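Long-range contacts in peroxiredoxin 6 (PDB 2V2G), which probably acts as a thiol-specific peroxidase, reducing hydrogen peroxide to water and organic hydroperoxides to alcohols: residues G57-R62 with E155-I160; W31-S36 with R128-I133; H24-N29 with G63-A68. The protein carries 1 engineered substitution. All coordinates share one frame; numbering follows the deposited sequence.

Contact 1. Residues G57-R62 with E155-I160; sequences GDFKKR and EILRVI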
loop_
_atom_site.group_PDB
_atom_site.type_symbol
_atom_site.label_atom_id
_atom_site.label_comp_id
_atom_site.label_asym_id
_atom_site.label_seq_id
_atom_site.Cartn_x
_atom_site.Cartn_y
_atom_site.Cartn_z
ATOM N N GLY A 57 -2.491 2.696 -21.080
ATOM C CA GLY A 57 -1.988 1.589 -21.850
ATOM C C GLY A 57 -1.234 0.498 -21.082
ATOM O O GLY A 57 -1.273 -0.657 -21.488
ATOM N N ASP A 58 -0.511 0.862 -20.018
ATOM C CA ASP A 58 0.176 -0.132 -19.197
ATOM C C ASP A 58 -0.844 -1.017 -18.456
ATOM O O ASP A 58 -0.648 -2.207 -18.308
ATOM C CB ASP A 58 1.097 0.598 -18.203
ATOM C CG ASP A 58 2.253 1.335 -18.920
ATOM O OD1 ASP A 58 2.887 0.756 -19.849
ATOM O OD2 ASP A 58 2.461 2.539 -18.648
ATOM N N PHE A 59 -1.928 -0.426 -18.012
ATOM C CA PHE A 59 -3.008 -1.196 -17.362
ATOM C C PHE A 59 -3.713 -2.040 -18.425
ATOM O O PHE A 59 -3.966 -3.229 -18.199
ATOM C CB PHE A 59 -3.948 -0.267 -16.629
ATOM C CG PHE A 59 -3.353 0.268 -15.358
ATOM C CD1 PHE A 59 -3.422 -0.482 -14.194
ATOM C CD2 PHE A 59 -2.739 1.513 -15.329
ATOM C CE1 PHE A 59 -2.897 0.005 -12.961
ATOM C CE2 PHE A 59 -2.212 2.026 -14.087
ATOM C CZ PHE A 59 -2.249 1.255 -12.930
ATOM N N LYS A 60 -3.985 -1.423 -19.580
ATOM C CA LYS A 60 -4.715 -2.126 -20.649
ATOM C C LYS A 60 -3.925 -3.353 -21.084
ATOM O O LYS A 60 -4.510 -4.416 -21.244
ATOM C CB LYS A 60 -5.066 -1.161 -21.819
ATOM C CG LYS A 60 -6.096 -1.665 -22.832
ATOM C CD LYS A 60 -6.273 -0.604 -23.956
ATOM C CE LYS A 60 -6.677 -1.240 -25.339
ATOM N NZ LYS A 60 -6.804 -0.353 -26.593
ATOM N N LYS A 61 -2.610 -3.220 -21.272
ATOM C CA LYS A 61 -1.730 -4.345 -21.670
ATOM C C LYS A 61 -1.840 -5.532 -20.707
ATOM O O LYS A 61 -1.588 -6.709 -21.094
ATOM C CB LYS A 61 -0.236 -3.929 -21.667
ATOM C CG LYS A 61 0.171 -2.959 -22.783
ATOM C CD LYS A 61 0.460 -3.611 -24.124
ATOM C CE LYS A 61 0.998 -2.633 -25.209
ATOM N NZ LYS A 61 1.864 -3.391 -26.130
ATOM N N ARG A 62 -2.116 -5.212 -19.451
ATOM C CA ARG A 62 -2.199 -6.238 -18.409
ATOM C C ARG A 62 -3.597 -6.758 -18.184
ATOM O O ARG A 62 -3.826 -7.559 -17.287
ATOM C CB ARG A 62 -1.611 -5.689 -17.131
ATOM C CG ARG A 62 -0.125 -5.421 -17.277
ATOM C CD ARG A 62 0.308 -4.600 -16.069
ATOM N NE ARG A 62 1.749 -4.429 -15.924
ATOM C CZ ARG A 62 2.504 -3.591 -16.625
ATOM N NH1 ARG A 62 2.004 -2.792 -17.585
ATOM N NH2 ARG A 62 3.788 -3.543 -16.361
ATOM N N GLU A 155 4.415 1.511 -8.493
ATOM C CA GLU A 155 4.345 0.411 -7.508
ATOM C C GLU A 155 3.066 -0.424 -7.710
ATOM O O GLU A 155 3.077 -1.627 -7.577
ATOM C CB GLU A 155 4.388 0.948 -6.061
ATOM C CG GLU A 155 4.153 -0.127 -5.011
ATOM C CD GLU A 155 5.188 -1.211 -4.938
ATOM O OE1 GLU A 155 6.273 -1.065 -5.609
ATOM O OE2 GLU A 155 5.005 -2.142 -4.089
ATOM N N ILE A 156 1.962 0.239 -8.054
ATOM C CA ILE A 156 0.705 -0.447 -8.341
ATOM C C ILE A 156 0.900 -1.382 -9.559
ATOM O O ILE A 156 0.511 -2.552 -9.497
ATOM C CB ILE A 156 -0.458 0.570 -8.560
ATOM C CG1 ILE A 156 -0.735 1.249 -7.198
ATOM C CG2 ILE A 156 -1.743 -0.183 -8.982
ATOM C CD1 ILE A 156 -1.492 2.536 -7.296
ATOM N N LEU A 157 1.549 -0.881 -10.606
ATOM C CA LEU A 157 1.865 -1.745 -11.768
ATOM C C LEU A 157 2.785 -2.888 -11.337
ATOM O O LEU A 157 2.621 -4.041 -11.784
ATOM C CB LEU A 157 2.397 -0.980 -12.946
ATOM C CG LEU A 157 1.355 -0.048 -13.593
ATOM C CD1 LEU A 157 1.997 1.021 -14.396
ATOM C CD2 LEU A 157 0.422 -0.878 -14.470
ATOM N N ARG A 158 3.772 -2.604 -10.487
ATOM C CA ARG A 158 4.729 -3.676 -10.063
ATOM C C ARG A 158 3.988 -4.802 -9.364
ATOM O O ARG A 158 4.220 -5.989 -9.620
ATOM C CB ARG A 158 5.840 -3.100 -9.158
ATOM C CG ARG A 158 7.013 -4.005 -8.787
ATOM C CD ARG A 158 7.906 -3.374 -7.770
ATOM N NE ARG A 158 7.299 -3.492 -6.449
ATOM C CZ ARG A 158 7.308 -4.578 -5.702
ATOM N NH1 ARG A 158 7.951 -5.691 -6.060
ATOM N NH2 ARG A 158 6.622 -4.566 -4.567
ATOM N N VAL A 159 3.116 -4.447 -8.409
ATOM C CA VAL A 159 2.362 -5.466 -7.690
ATOM C C VAL A 159 1.360 -6.185 -8.567
ATOM O O VAL A 159 1.156 -7.366 -8.345
ATOM C CB VAL A 159 1.783 -4.975 -6.370
ATOM C CG1 VAL A 159 2.901 -4.430 -5.458
ATOM C CG2 VAL A 159 0.701 -3.919 -6.554
ATOM N N ILE A 160 0.760 -5.518 -9.535
ATOM C CA ILE A 160 -0.079 -6.221 -10.518
ATOM C C ILE A 160 0.716 -7.316 -11.212
ATOM O O ILE A 160 0.263 -8.467 -11.309
ATOM C CB ILE A 160 -0.755 -5.282 -11.581
ATOM C CG1 ILE A 160 -1.836 -4.440 -10.851
ATOM C CG2 ILE A 160 -1.292 -6.130 -12.775
ATOM C CD1 ILE A 160 -2.287 -3.209 -11.661
#
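Phe59 and Leu157 meet where two nearly parallel helices, 56-61 and 153-168, lie side by side on one face of the central sheet of the thioredoxin fold. Over the short segments the axes stand 11.2 Å apart at their closest and diverge by only 8°. At this spacing side chains make the contact, with no hydrogen bond between the segments.

The tight part is apolar and buried. The CG atom of Phe59 is anti to its own carbonyl carbon (chi1 -74°), which brings the ring into the space between the helices. Leu157 CD2 rests over the centre of one face, 3.6 Å from the centroid of the Phe59 ring, in a CH-pi contact. Ile160 CD1 reaches the ring obliquely, 3.5 Å from Phe59 CE1, while Ile156 CG2 lies at the ring edge, 4.1 Å from that same CE1. Three branched residues of one helix thus confine a single aromatic ring of the other. Val64 and Leu66 of strand 64-70 also touch Phe59, joining this cluster to the sheet.

Toward solvent the packing thins, and Asp58 and Arg62 are both partly exposed. Asp58 brings little more than its CB, 3.9 Å from Leu157 CD1. Arg62 runs extended from CG to NE, passing Ile160 CG2 with its CD at 4.0 Å, and lays one guanidinium face over Leu157 CD2, the methyl that also lies over the Phe59 ring. Its NE forms a salt bridge with Asp161, so the charged group is tied to the helix it leans on. Arg62 NH1 turns back to the helix that precedes it and donates a 2.8 Å hydrogen bond to Asp58 O, which lies in the guanidinium plane although the nitrogen stands 39° out of the carbonyl plane.

Contact 2. Residues W31-S36 with R128-I133; sequences WGVLFS and RAVFII. With BEZ (benzoic acid), chain E.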
loop_
_atom_site.group_PDB
_atom_site.type_symbol
_atom_site.label_atom_id
_atom_site.label_comp_id
_atom_site.label_asym_id
_atom_site.label_seq_id
_atom_site.Cartn_x
_atom_site.Cartn_y
_atom_site.Cartn_z
ATOM N N TRP A 31 -9.215 -8.651 -14.100
ATOM C CA TRP A 31 -8.535 -7.920 -13.043
ATOM C C TRP A 31 -9.036 -6.482 -13.074
ATOM O O TRP A 31 -9.356 -5.944 -14.139
ATOM C CB TRP A 31 -7.013 -7.929 -13.246
ATOM C CG TRP A 31 -6.378 -9.256 -12.931
ATOM C CD1 TRP A 31 -6.283 -10.333 -13.729
ATOM C CD2 TRP A 31 -5.831 -9.647 -11.686
ATOM N NE1 TRP A 31 -5.673 -11.373 -13.066
ATOM C CE2 TRP A 31 -5.362 -10.948 -11.806
ATOM C CE3 TRP A 31 -5.649 -8.985 -10.465
ATOM C CZ2 TRP A 31 -4.748 -11.623 -10.700
ATOM C CZ3 TRP A 31 -5.041 -9.671 -9.404
ATOM C CH2 TRP A 31 -4.640 -10.945 -9.520
ATOM N N GLY A 32 -9.075 -5.869 -11.912
ATOM C CA GLY A 32 -9.542 -4.517 -11.758
ATOM C C GLY A 32 -8.803 -3.748 -10.699
ATOM O O GLY A 32 -8.333 -4.347 -9.748
ATOM N N VAL A 33 -8.792 -2.429 -10.833
ATOM C CA VAL A 33 -8.248 -1.535 -9.806
ATOM C C VAL A 33 -9.289 -0.453 -9.541
ATOM O O VAL A 33 -9.617 0.310 -10.480
ATOM C CB VAL A 33 -6.898 -0.844 -10.204
ATOM C CG1 VAL A 33 -6.533 0.271 -9.223
ATOM C CG2 VAL A 33 -5.795 -1.910 -10.259
ATOM N N LEU A 34 -9.852 -0.449 -8.338
ATOM C CA LEU A 34 -10.682 0.637 -7.863
ATOM C C LEU A 34 -9.845 1.558 -7.007
ATOM O O LEU A 34 -9.194 1.098 -6.071
ATOM C CB LEU A 34 -11.885 0.093 -7.033
ATOM C CG LEU A 34 -12.792 1.052 -6.300
ATOM C CD1 LEU A 34 -13.357 2.014 -7.298
ATOM C CD2 LEU A 34 -13.960 0.257 -5.607
ATOM N N PHE A 35 -9.838 2.850 -7.311
ATOM C CA PHE A 35 -9.023 3.788 -6.523
ATOM C C PHE A 35 -9.836 5.003 -6.223
ATOM O O PHE A 35 -10.667 5.417 -7.052
ATOM C CB PHE A 35 -7.730 4.124 -7.228
ATOM C CG PHE A 35 -7.851 4.822 -8.529
ATOM C CD1 PHE A 35 -8.206 4.123 -9.660
ATOM C CD2 PHE A 35 -7.485 6.164 -8.624
ATOM C CE1 PHE A 35 -8.327 4.790 -10.935
ATOM C CE2 PHE A 35 -7.537 6.814 -9.858
ATOM C CZ PHE A 35 -7.940 6.124 -11.000
ATOM N N SER A 36 -9.700 5.534 -5.016
ATOM C CA SER A 36 -10.460 6.690 -4.606
ATOM C C SER A 36 -9.564 7.921 -4.453
ATOM O O SER A 36 -8.333 7.842 -4.359
ATOM C CB SER A 36 -11.193 6.441 -3.290
ATOM O OG SER A 36 -10.244 6.263 -2.240
ATOM N N ARG A 128 -7.118 8.200 -0.174
ATOM C CA ARG A 128 -6.547 7.793 -1.421
ATOM C C ARG A 128 -6.325 6.285 -1.369
ATOM O O ARG A 128 -5.234 5.772 -1.046
ATOM C CB ARG A 128 -5.247 8.540 -1.636
ATOM C CG ARG A 128 -5.385 10.024 -1.830
ATOM C CD ARG A 128 -4.097 10.724 -2.175
ATOM N NE ARG A 128 -4.282 12.156 -1.969
ATOM C CZ ARG A 128 -5.019 12.979 -2.708
ATOM N NH1 ARG A 128 -5.554 12.573 -3.833
ATOM N NH2 ARG A 128 -5.267 14.199 -2.272
ATOM N N ALA A 129 -7.410 5.534 -1.502
ATOM C CA ALA A 129 -7.382 4.076 -1.366
ATOM C C ALA A 129 -7.157 3.421 -2.731
ATOM O O ALA A 129 -7.565 3.967 -3.733
ATOM C CB ALA A 129 -8.721 3.572 -0.711
ATOM N N VAL A 130 -6.596 2.232 -2.737
ATOM C CA VAL A 130 -6.483 1.432 -3.962
ATOM C C VAL A 130 -6.821 0.007 -3.606
ATOM O O VAL A 130 -6.273 -0.583 -2.634
ATOM C CB VAL A 130 -5.134 1.471 -4.603
ATOM C CG1 VAL A 130 -5.095 0.635 -5.929
ATOM C CG2 VAL A 130 -4.637 2.903 -4.825
ATOM N N PHE A 131 -7.730 -0.569 -4.370
ATOM C CA PHE A 131 -8.119 -1.928 -4.208
ATOM C C PHE A 131 -7.851 -2.665 -5.534
ATOM O O PHE A 131 -8.354 -2.267 -6.553
ATOM C CB PHE A 131 -9.622 -2.097 -3.848
ATOM C CG PHE A 131 -10.030 -1.368 -2.611
ATOM C CD1 PHE A 131 -9.834 -1.934 -1.355
ATOM C CD2 PHE A 131 -10.531 -0.055 -2.704
ATOM C CE1 PHE A 131 -10.194 -1.246 -0.199
ATOM C CE2 PHE A 131 -10.886 0.623 -1.558
ATOM C CZ PHE A 131 -10.633 0.041 -0.284
ATOM N N ILE A 132 -7.045 -3.710 -5.455
ATOM C CA ILE A 132 -6.758 -4.610 -6.596
ATOM C C ILE A 132 -7.623 -5.845 -6.447
ATOM O O ILE A 132 -7.534 -6.584 -5.486
ATOM C CB ILE A 132 -5.287 -4.990 -6.796
ATOM C CG1 ILE A 132 -4.447 -3.718 -6.736
ATOM C CG2 ILE A 132 -5.180 -5.733 -8.105
ATOM C CD1 ILE A 132 -2.906 -3.850 -6.994
ATOM N N ILE A 133 -8.468 -6.077 -7.458
ATOM C CA ILE A 133 -9.533 -7.094 -7.374
ATOM C C ILE A 133 -9.276 -8.113 -8.492
ATOM O O ILE A 133 -8.985 -7.736 -9.669
ATOM C CB ILE A 133 -10.987 -6.457 -7.529
ATOM C CG1 ILE A 133 -11.193 -5.392 -6.388
ATOM C CG2 ILE A 133 -12.106 -7.533 -7.473
ATOM C CD1 ILE A 133 -11.606 -4.046 -6.897
HETATM C C BEZ E . -5.389 17.400 -2.905
HETATM O O1 BEZ E . -4.424 18.284 -3.006
HETATM O O2 BEZ E . -5.830 16.553 -3.793
HETATM C C1 BEZ E . -6.028 17.496 -1.569
HETATM C C2 BEZ E . -7.325 17.049 -1.394
HETATM C C3 BEZ E . -7.903 17.160 -0.160
HETATM C C4 BEZ E . -7.203 17.774 0.880
HETATM C C5 BEZ E . -5.879 18.208 0.726
HETATM C C6 BEZ E . -5.285 18.078 -0.524
#
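Ser36 and Ala129 bond at one end of an antiparallel strand pair inside the thioredoxin-fold sheet. Leu34 with Phe131 and Gly32 with Ile133 are hydrogen-bonded pairs; Val33 with Ile132 and Phe35 with Val130 are non-hydrogen-bonded ones. On the face of these last two pairs, Val33 CG1 packs against Val130 CG1 at 3.6 Å. Beyond the regular ladder Ser36 N donates to Ala129 O. The return bond ends on a side chain: Ser36 OG sits between its backbone N and carbonyl carbon (chi1 65°) and accepts a hydrogen bond from Ala129 N at 3.0 Å, while also bonding Cys127 O.

Arg128 then leads from the strands to the active site. Its CB is 4.2 Å from Ser36 O, the last touch on the partner strand. From CG to NE the chain is extended, carrying the guanidinium past the end of the two strands. NH1 forms a salt bridge with Glu48 and a hydrogen bond with OG of Ser45, a serine engineered in place of the predicted peroxidatic cysteine. NH2 bonds Ala147 O and, at 2.9 Å, O2 of the benzoic acid, which approaches at the guanidinium edge. A cationic group held on several sides beside the reactive position, and bonding a carboxyl oxygen, is consistent with the peroxiredoxin pocket, where an arginine helps to bind the oxygens of the peroxide.

Contact 3. Residues H24-N29 with G63-A68; sequences HDWLGN and GVKLIA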
loop_
_atom_site.group_PDB
_atom_site.type_symbol
_atom_site.label_atom_id
_atom_site.label_comp_id
_atom_site.label_asym_id
_atom_site.label_seq_id
_atom_site.Cartn_x
_atom_site.Cartn_y
_atom_site.Cartn_z
ATOM N N HIS A 24 -19.875 -6.078 -10.053
ATOM C CA HIS A 24 -19.461 -7.378 -10.597
ATOM C C HIS A 24 -19.741 -7.483 -12.090
ATOM O O HIS A 24 -19.017 -8.231 -12.770
ATOM C CB HIS A 24 -20.094 -8.544 -9.888
ATOM C CG HIS A 24 -19.596 -8.769 -8.497
ATOM N ND1 HIS A 24 -19.804 -9.958 -7.821
ATOM C CD2 HIS A 24 -18.858 -7.971 -7.673
ATOM C CE1 HIS A 24 -19.251 -9.852 -6.617
ATOM N NE2 HIS A 24 -18.651 -8.667 -6.514
ATOM N N ASP A 25 -20.796 -6.821 -12.583
ATOM C CA ASP A 25 -21.186 -6.818 -14.023
ATOM C C ASP A 25 -20.166 -5.999 -14.825
ATOM O O ASP A 25 -19.747 -6.375 -15.916
ATOM C CB ASP A 25 -22.565 -6.204 -14.215
ATOM C CG ASP A 25 -23.700 -7.077 -13.661
ATOM O OD1 ASP A 25 -23.459 -8.269 -13.379
ATOM O OD2 ASP A 25 -24.855 -6.603 -13.593
ATOM N N TRP A 26 -19.811 -4.857 -14.274
ATOM C CA TRP A 26 -18.896 -3.927 -14.909
ATOM C C TRP A 26 -17.510 -4.551 -14.963
ATOM O O TRP A 26 -16.861 -4.544 -16.022
ATOM C CB TRP A 26 -18.838 -2.595 -14.126
ATOM C CG TRP A 26 -17.813 -1.676 -14.692
ATOM C CD1 TRP A 26 -17.954 -0.836 -15.765
ATOM C CD2 TRP A 26 -16.461 -1.566 -14.281
ATOM N NE1 TRP A 26 -16.776 -0.183 -16.000
ATOM C CE2 TRP A 26 -15.837 -0.631 -15.130
ATOM C CE3 TRP A 26 -15.711 -2.175 -13.283
ATOM C CZ2 TRP A 26 -14.499 -0.275 -14.986
ATOM C CZ3 TRP A 26 -14.349 -1.811 -13.145
ATOM C CH2 TRP A 26 -13.787 -0.879 -14.032
ATOM N N LEU A 27 -17.083 -5.134 -13.866
ATOM C CA LEU A 27 -15.774 -5.757 -13.816
ATOM C C LEU A 27 -15.710 -7.033 -14.699
ATOM O O LEU A 27 -14.755 -7.231 -15.481
ATOM C CB LEU A 27 -15.310 -6.081 -12.386
ATOM C CG LEU A 27 -13.928 -6.710 -12.287
ATOM C CD1 LEU A 27 -12.880 -5.725 -12.774
ATOM C CD2 LEU A 27 -13.532 -7.110 -10.827
ATOM N N GLY A 28 -16.733 -7.892 -14.595
ATOM C CA GLY A 28 -16.658 -9.139 -15.346
ATOM C C GLY A 28 -15.483 -10.030 -14.933
ATOM O O GLY A 28 -14.989 -9.973 -13.792
ATOM N N ASN A 29 -15.043 -10.869 -15.884
ATOM C CA ASN A 29 -14.007 -11.875 -15.622
ATOM C C ASN A 29 -12.607 -11.254 -15.859
ATOM O O ASN A 29 -11.876 -11.678 -16.762
ATOM C CB ASN A 29 -14.270 -13.061 -16.545
ATOM C CG ASN A 29 -13.295 -14.174 -16.404
ATOM O OD1 ASN A 29 -12.778 -14.418 -15.324
ATOM N ND2 ASN A 29 -13.049 -14.907 -17.531
ATOM N N GLY A 63 -4.560 -6.306 -18.995
ATOM C CA GLY A 63 -5.942 -6.729 -18.806
ATOM C C GLY A 63 -6.588 -6.200 -17.549
ATOM O O GLY A 63 -7.468 -6.845 -16.960
ATOM N N VAL A 64 -6.160 -5.015 -17.102
ATOM C CA VAL A 64 -6.623 -4.454 -15.845
ATOM C C VAL A 64 -7.560 -3.266 -16.065
ATOM O O VAL A 64 -7.206 -2.283 -16.765
ATOM C CB VAL A 64 -5.422 -3.983 -14.925
ATOM C CG1 VAL A 64 -5.951 -3.250 -13.721
ATOM C CG2 VAL A 64 -4.452 -5.183 -14.661
ATOM N N LYS A 65 -8.794 -3.469 -15.652
ATOM C CA LYS A 65 -9.822 -2.404 -15.752
ATOM C C LYS A 65 -9.644 -1.409 -14.639
ATOM O O LYS A 65 -9.614 -1.791 -13.467
ATOM C CB LYS A 65 -11.240 -2.975 -15.660
ATOM C CG LYS A 65 -11.588 -3.823 -16.845
ATOM C CD LYS A 65 -13.074 -4.239 -16.881
ATOM C CE LYS A 65 -13.386 -5.263 -17.947
ATOM N NZ LYS A 65 -14.851 -5.540 -17.948
ATOM N N LEU A 66 -9.667 -0.132 -14.975
ATOM C CA LEU A 66 -9.602 0.922 -13.992
ATOM C C LEU A 66 -10.925 1.631 -13.679
ATOM O O LEU A 66 -11.735 1.851 -14.586
ATOM C CB LEU A 66 -8.652 2.005 -14.531
ATOM C CG LEU A 66 -7.175 1.683 -14.669
ATOM C CD1 LEU A 66 -6.508 2.565 -15.801
ATOM C CD2 LEU A 66 -6.520 1.829 -13.311
ATOM N N ILE A 67 -11.089 2.033 -12.425
ATOM C CA ILE A 67 -12.260 2.796 -11.994
ATOM C C ILE A 67 -11.955 3.675 -10.785
ATOM O O ILE A 67 -11.371 3.207 -9.853
ATOM C CB ILE A 67 -13.568 1.921 -11.807
ATOM C CG1 ILE A 67 -14.776 2.780 -11.552
ATOM C CG2 ILE A 67 -13.430 0.886 -10.716
ATOM C CD1 ILE A 67 -16.139 2.057 -11.980
ATOM N N ALA A 68 -12.277 4.973 -10.935
ATOM C CA ALA A 68 -12.056 5.976 -9.882
ATOM C C ALA A 68 -13.331 6.218 -9.066
ATOM O O ALA A 68 -14.403 5.807 -9.455
ATOM C CB ALA A 68 -11.518 7.239 -10.486
#
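The layering of a helix end on a central strand of the thioredoxin fold is seen where Trp26 of helix 23-27 meets Lys65 and Ile67 of strand 64-70. With CG anti to the backbone N (chi1 175°), the indole reaches out to the strand and fits between two side chains. Ile67 CD1 lies over one face, 4.1 Å from the centroid of the six-membered ring of Trp26, and Lys65 CD lies over the opposite face. Leu66 O meets the ring edge, 3.5 Å from Trp26 CH2.

Lys65 is extended beyond CG and runs past the indole to the end of the helix. There its NZ donates to Trp26 O and to Leu27 O, each at 3.0 Å; the first bond lies in the carbonyl plane, whereas the second arrives from well above it. An alanine here removes the amine and the methylenes beyond CB, and would probably leave both carbonyls short of a hydrogen-bond partner and one indole face less well covered. Just beyond, Gly28 leaves the helix with positive phi. Strand 64-70 runs between strands 31-36 and 98-100, both touched by Ile67, while Val64 and Leu66 turn away from helix 23-27 to meet Phe59 of helix 56-61.

From the N terminus the chain first enters contact 3, then contact 2 and contact 1, and it completes them in the same order. Residues 63-68 close the loop begun at 24-29, residues 128-133 return to 31-36, and residues 155-160 come back to 57-62. Every pair of loops therefore crosses, and none is nested. All three meet at one sheet: contacts 2 and 3 use its strands, and the helices of contact 1 pack on it. Strand 31-36 lies between strands 64-70 and 124-133, with backbone bonding from Val33 N to Lys65 O joining contacts 2 and 3. Ile160 of contact 1 packs on Val33, Ile132 and Val64, tying helix 153-168 to all three strands.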